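Local coordinates for protein plastocyanin (PDB 1KDJ) that carries electrons from the cytochrome b6-f complex to P700 of photosystem I by cycling a single bound copper ion between its two oxidation states, at residues A[31-37]-A[65-69]; A[40-44]-A[55-59]. All blocks are in the same frame, centred on the assembly; numbering follows the deposited sequence.

In plastocyanin two long-range contacts close loops between strands of the beta sandwich. From the N terminus, the chain leaves strand 27-31 through segment 31-37, the first half of contact 1, which ends at the copper ligand H37. Directly beyond lie strand 40-41 and the turn after it, the first half of contact 2. Helix 49-57 then brings the chain back, so that 55-59 closes the inner loop against 40-44, and 65-69 closes the outer one against 31-37. Contact 2 is thus nested within contact 1. Their centres lie about 20 Å apart, one beside the metal site, the other joining the helix to an edge strand.

Contact 1: residues A[31-37]-A[65-69]; sequences LVGETGH and LLSED. With CU (copper (II) ion), chain B.
CB of L31 and CB of L66 lie 4.0 Å apart, an apolar touch close to the copper ligand H37. With CG of L31 anti to the backbone N (chi1 179°), its CD2 methyl reaches over the main chain of the other segment, 3.7 Å from the carbonyl carbon of S67, while CD1 lies in the plane of the H37 imidazole, at its edge. The H37 side chain leaves the backbone pointing away from 65-69, and its ring binds the copper through ND1 at 1.9 Å. The H37 backbone faces the partner segment: the amide of L66 donates to H37 O over 2.8 Å, almost straight at 164°. L65 and L66 flank that carbonyl, L65 with CD2 3.7 Å from H37 C and L66 with CB 3.5 Å from H37 O. On the exposed side E34 and E68 cross at about a right angle, their carboxylate planes 71° apart; OE2 of E34 and OE1 of E68 are 4.0 Å apart, like charges that would probably repel. The H37-L66 bond ties 65-69 to a ligand of the type 1 copper site, completed by C87, H90 and M95, characteristic of blue copper proteins with the cupredoxin fold.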
loop_
_atom_site.group_PDB
_atom_site.type_symbol
_atom_site.label_atom_id
_atom_site.label_comp_id
_atom_site.label_asym_id
_atom_site.label_seq_id
_atom_site.Cartn_x
_atom_site.Cartn_y
_atom_site.Cartn_z
ATOM N N LEU A 31 -7.164 3.753 7.163
ATOM C CA LEU A 31 -7.418 2.687 8.112
ATOM C C LEU A 31 -8.911 2.622 8.471
ATOM O O LEU A 31 -9.513 3.658 8.763
ATOM C CB LEU A 31 -6.622 2.919 9.406
ATOM C CG LEU A 31 -6.834 1.874 10.472
ATOM C CD1 LEU A 31 -6.138 0.594 10.109
ATOM C CD2 LEU A 31 -6.332 2.434 11.775
ATOM N N VAL A 32 -9.502 1.438 8.441
ATOM C CA VAL A 32 -10.852 1.257 8.957
ATOM C C VAL A 32 -10.720 0.230 10.102
ATOM O O VAL A 32 -10.072 -0.809 9.948
ATOM C CB VAL A 32 -11.795 0.736 7.830
ATOM C CG1 VAL A 32 -13.207 0.573 8.399
ATOM C CG2 VAL A 32 -11.870 1.728 6.674
ATOM N N GLY A 33 -11.356 0.464 11.251
ATOM C CA GLY A 33 -11.308 -0.494 12.336
ATOM C C GLY A 33 -10.206 -0.151 13.330
ATOM O O GLY A 33 -9.626 0.934 13.298
ATOM N N GLU A 34 -9.961 -1.080 14.245
ATOM C CA GLU A 34 -8.967 -0.861 15.263
ATOM C C GLU A 34 -7.666 -1.625 15.107
ATOM O O GLU A 34 -6.695 -1.280 15.783
ATOM C CB GLU A 34 -9.587 -1.173 16.604
ATOM C CG GLU A 34 -9.849 0.136 17.341
ATOM C CD GLU A 34 -10.904 1.020 16.693
ATOM O OE1 GLU A 34 -12.054 0.565 16.622
ATOM O OE2 GLU A 34 -10.582 2.137 16.264
ATOM N N THR A 35 -7.584 -2.670 14.287
ATOM C CA THR A 35 -6.322 -3.345 14.046
ATOM C C THR A 35 -5.394 -2.397 13.232
ATOM O O THR A 35 -5.816 -1.900 12.179
ATOM C CB THR A 35 -6.628 -4.614 13.275
ATOM O OG1 THR A 35 -7.604 -5.347 14.020
ATOM C CG2 THR A 35 -5.406 -5.442 13.052
ATOM N N GLY A 36 -4.180 -2.076 13.703
ATOM C CA GLY A 36 -3.228 -1.253 12.979
ATOM C C GLY A 36 -2.692 -2.070 11.830
ATOM O O GLY A 36 -2.638 -3.313 11.785
ATOM N N HIS A 37 -2.282 -1.374 10.775
ATOM C CA HIS A 37 -1.801 -2.023 9.552
ATOM C C HIS A 37 -0.814 -1.073 8.909
ATOM O O HIS A 37 -0.791 0.099 9.269
ATOM C CB HIS A 37 -2.914 -2.239 8.505
ATOM C CG HIS A 37 -4.027 -3.193 8.923
ATOM N ND1 HIS A 37 -3.796 -4.491 8.838
ATOM C CD2 HIS A 37 -5.307 -2.890 9.314
ATOM C CE1 HIS A 37 -4.957 -5.047 9.173
ATOM N NE2 HIS A 37 -5.823 -4.092 9.443
ATOM N N LEU A 65 2.714 2.213 11.809
ATOM C CA LEU A 65 1.438 1.550 11.625
ATOM C C LEU A 65 0.456 2.671 11.589
ATOM O O LEU A 65 0.652 3.704 12.220
ATOM C CB LEU A 65 1.047 0.599 12.777
ATOM C CG LEU A 65 1.812 -0.727 12.846
ATOM C CD1 LEU A 65 1.345 -1.505 14.042
ATOM C CD2 LEU A 65 1.568 -1.595 11.642
ATOM N N LEU A 66 -0.558 2.512 10.743
ATOM C CA LEU A 66 -1.690 3.425 10.740
ATOM C C LEU A 66 -2.442 3.203 12.076
ATOM O O LEU A 66 -2.489 2.091 12.622
ATOM C CB LEU A 66 -2.590 3.101 9.533
ATOM C CG LEU A 66 -1.950 3.314 8.150
ATOM C CD1 LEU A 66 -2.836 2.715 7.077
ATOM C CD2 LEU A 66 -1.712 4.806 7.926
ATOM N N SER A 67 -3.008 4.219 12.676
ATOM C CA SER A 67 -3.705 4.093 13.950
ATOM C C SER A 67 -4.814 5.122 13.840
ATOM O O SER A 67 -4.740 5.938 12.917
ATOM C CB SER A 67 -2.758 4.444 15.089
ATOM O OG SER A 67 -2.338 5.810 15.078
ATOM N N GLU A 68 -5.843 5.261 14.684
ATOM C CA GLU A 68 -6.816 6.300 14.376
ATOM C C GLU A 68 -6.223 7.675 14.627
ATOM O O GLU A 68 -6.763 8.678 14.187
ATOM C CB GLU A 68 -8.101 6.088 15.192
ATOM C CG GLU A 68 -9.392 6.390 14.359
ATOM C CD GLU A 68 -9.616 5.591 13.052
ATOM O OE1 GLU A 68 -9.888 4.381 13.084
ATOM O OE2 GLU A 68 -9.533 6.199 11.981
ATOM N N ASP A 69 -5.048 7.706 15.239
ATOM C CA ASP A 69 -4.309 8.934 15.437
ATOM C C ASP A 69 -3.560 9.290 14.140
ATOM O O ASP A 69 -3.330 10.458 13.831
ATOM C CB ASP A 69 -3.313 8.729 16.616
ATOM C CG ASP A 69 -3.876 8.456 18.037
ATOM O OD1 ASP A 69 -4.554 7.445 18.254
ATOM O OD2 ASP A 69 -3.609 9.257 18.942
HETATM CU CU CU B . -2.258 -5.599 8.491
#

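Contact 2: residues A[40-44]-A[55-59]; sequences VFDIP and LKAAS
S59 and F41 are joined by the principal polar link: the F41 amide donates to S59 OG at 2.9 Å, nearly straight at 170°. The same hydroxyl gives its own proton to L55 O, 2.8 Å away, approaching from above the carbonyl plane rather than on a lone pair. A water donates to both F41 O and S59 OG, the latter at 3.1 Å, bridging strand and turn. OG is therefore gripped by three partners, one accepting its proton and two donating to it. An alanine here would remove the hydroxyl and is likely to leave the strand amide of F41 without its acceptor and the water with one contact fewer.

Apolar packing centres on L55. Its CD2 is 4.0 Å from F41 CD1, the two side chains crossing at about a right angle. I43 slides past it in the reverse direction, its CD1 3.5 Å from L55 CB, whereas P44 and L55 reach toward each other, the ring carbon CD of P44 3.5 Å from L55 CD1. With CG anti to its carbonyl carbon (chi1 -83°), the F41 ring presents an edge to the turn, where A58 O lies near its plane, 3.4 Å from CD2.

The last turn of helix 49-57 thus packs on edge strand 40-41, which pairs with strand 81-86, whose Y83 touches both F41 and L55.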
loop_
_atom_site.group_PDB
_atom_site.type_symbol
_atom_site.label_atom_id
_atom_site.label_comp_id
_atom_site.label_asym_id
_atom_site.label_seq_id
_atom_site.Cartn_x
_atom_site.Cartn_y
_atom_site.Cartn_z
ATOM N N VAL A 40 3.641 -1.465 2.522
ATOM C CA VAL A 40 5.004 -1.520 2.029
ATOM C C VAL A 40 4.950 -2.147 0.650
ATOM O O VAL A 40 4.368 -3.217 0.466
ATOM C CB VAL A 40 5.907 -2.388 2.984
ATOM C CG1 VAL A 40 7.332 -2.496 2.455
ATOM C CG2 VAL A 40 5.960 -1.733 4.342
ATOM N N PHE A 41 5.634 -1.513 -0.319
ATOM C CA PHE A 41 5.708 -2.035 -1.674
ATOM C C PHE A 41 6.807 -3.039 -1.840
ATOM O O PHE A 41 7.880 -2.848 -1.286
ATOM C CB PHE A 41 5.926 -0.888 -2.691
ATOM C CG PHE A 41 4.617 -0.196 -3.069
ATOM C CD1 PHE A 41 3.849 -0.727 -4.090
ATOM C CD2 PHE A 41 4.178 0.895 -2.370
ATOM C CE1 PHE A 41 2.634 -0.150 -4.396
ATOM C CE2 PHE A 41 2.962 1.461 -2.684
ATOM C CZ PHE A 41 2.191 0.941 -3.692
ATOM N N ASP A 42 6.559 -4.122 -2.550
ATOM C CA ASP A 42 7.573 -5.068 -2.970
ATOM C C ASP A 42 8.418 -4.429 -4.070
ATOM O O ASP A 42 7.874 -3.757 -4.953
ATOM C CB ASP A 42 6.978 -6.278 -3.584
ATOM C CG ASP A 42 7.245 -7.573 -2.864
ATOM O OD1 ASP A 42 8.324 -7.772 -2.296
ATOM O OD2 ASP A 42 6.345 -8.403 -2.885
ATOM N N ILE A 43 9.732 -4.611 -4.105
ATOM C CA ILE A 43 10.542 -4.011 -5.171
ATOM C C ILE A 43 10.740 -5.128 -6.181
ATOM O O ILE A 43 11.261 -6.164 -5.776
ATOM C CB ILE A 43 11.930 -3.545 -4.669
ATOM C CG1 ILE A 43 11.829 -2.643 -3.442
ATOM C CG2 ILE A 43 12.629 -2.848 -5.842
ATOM C CD1 ILE A 43 11.047 -1.353 -3.625
ATOM N N PRO A 44 10.340 -5.043 -7.459
ATOM C CA PRO A 44 10.516 -6.118 -8.417
ATOM C C PRO A 44 12.007 -6.388 -8.628
ATOM O O PRO A 44 12.872 -5.499 -8.555
ATOM C CB PRO A 44 9.798 -5.629 -9.644
ATOM C CG PRO A 44 8.883 -4.532 -9.142
ATOM C CD PRO A 44 9.757 -3.875 -8.092
ATOM N N LEU A 55 9.256 3.313 -5.250
ATOM C CA LEU A 55 8.532 2.338 -4.454
ATOM C C LEU A 55 8.911 2.452 -2.977
ATOM O O LEU A 55 8.018 2.445 -2.102
ATOM C CB LEU A 55 8.831 0.976 -5.016
ATOM C CG LEU A 55 8.283 0.620 -6.419
ATOM C CD1 LEU A 55 8.654 -0.790 -6.771
ATOM C CD2 LEU A 55 6.749 0.744 -6.436
ATOM N N LYS A 56 10.211 2.645 -2.659
ATOM C CA LYS A 56 10.622 2.885 -1.264
ATOM C C LYS A 56 9.981 4.156 -0.728
ATOM O O LYS A 56 9.464 4.162 0.394
ATOM C CB LYS A 56 12.155 3.026 -1.117
ATOM C CG LYS A 56 12.621 1.654 -1.460
ATOM C CD LYS A 56 14.088 1.420 -1.233
ATOM C CE LYS A 56 14.174 0.313 -0.181
ATOM N NZ LYS A 56 13.700 0.790 1.114
ATOM N N ALA A 57 9.920 5.236 -1.516
ATOM C CA ALA A 57 9.288 6.467 -1.089
ATOM C C ALA A 57 7.774 6.330 -0.934
ATOM O O ALA A 57 7.126 7.116 -0.263
ATOM C CB ALA A 57 9.519 7.555 -2.093
ATOM N N ALA A 58 7.218 5.325 -1.567
ATOM C CA ALA A 58 5.786 5.103 -1.523
ATOM C C ALA A 58 5.469 4.071 -0.440
ATOM O O ALA A 58 4.327 3.605 -0.356
ATOM C CB ALA A 58 5.299 4.573 -2.892
ATOM N N SER A 59 6.458 3.648 0.363
ATOM C CA SER A 59 6.222 2.651 1.373
ATOM C C SER A 59 6.315 3.260 2.742
ATOM O O SER A 59 6.984 4.263 2.988
ATOM C CB SER A 59 7.229 1.578 1.259
ATOM O OG SER A 59 7.146 0.914 0.018
HETATM O O HOH W 1 9.656 -0.884 -0.206
#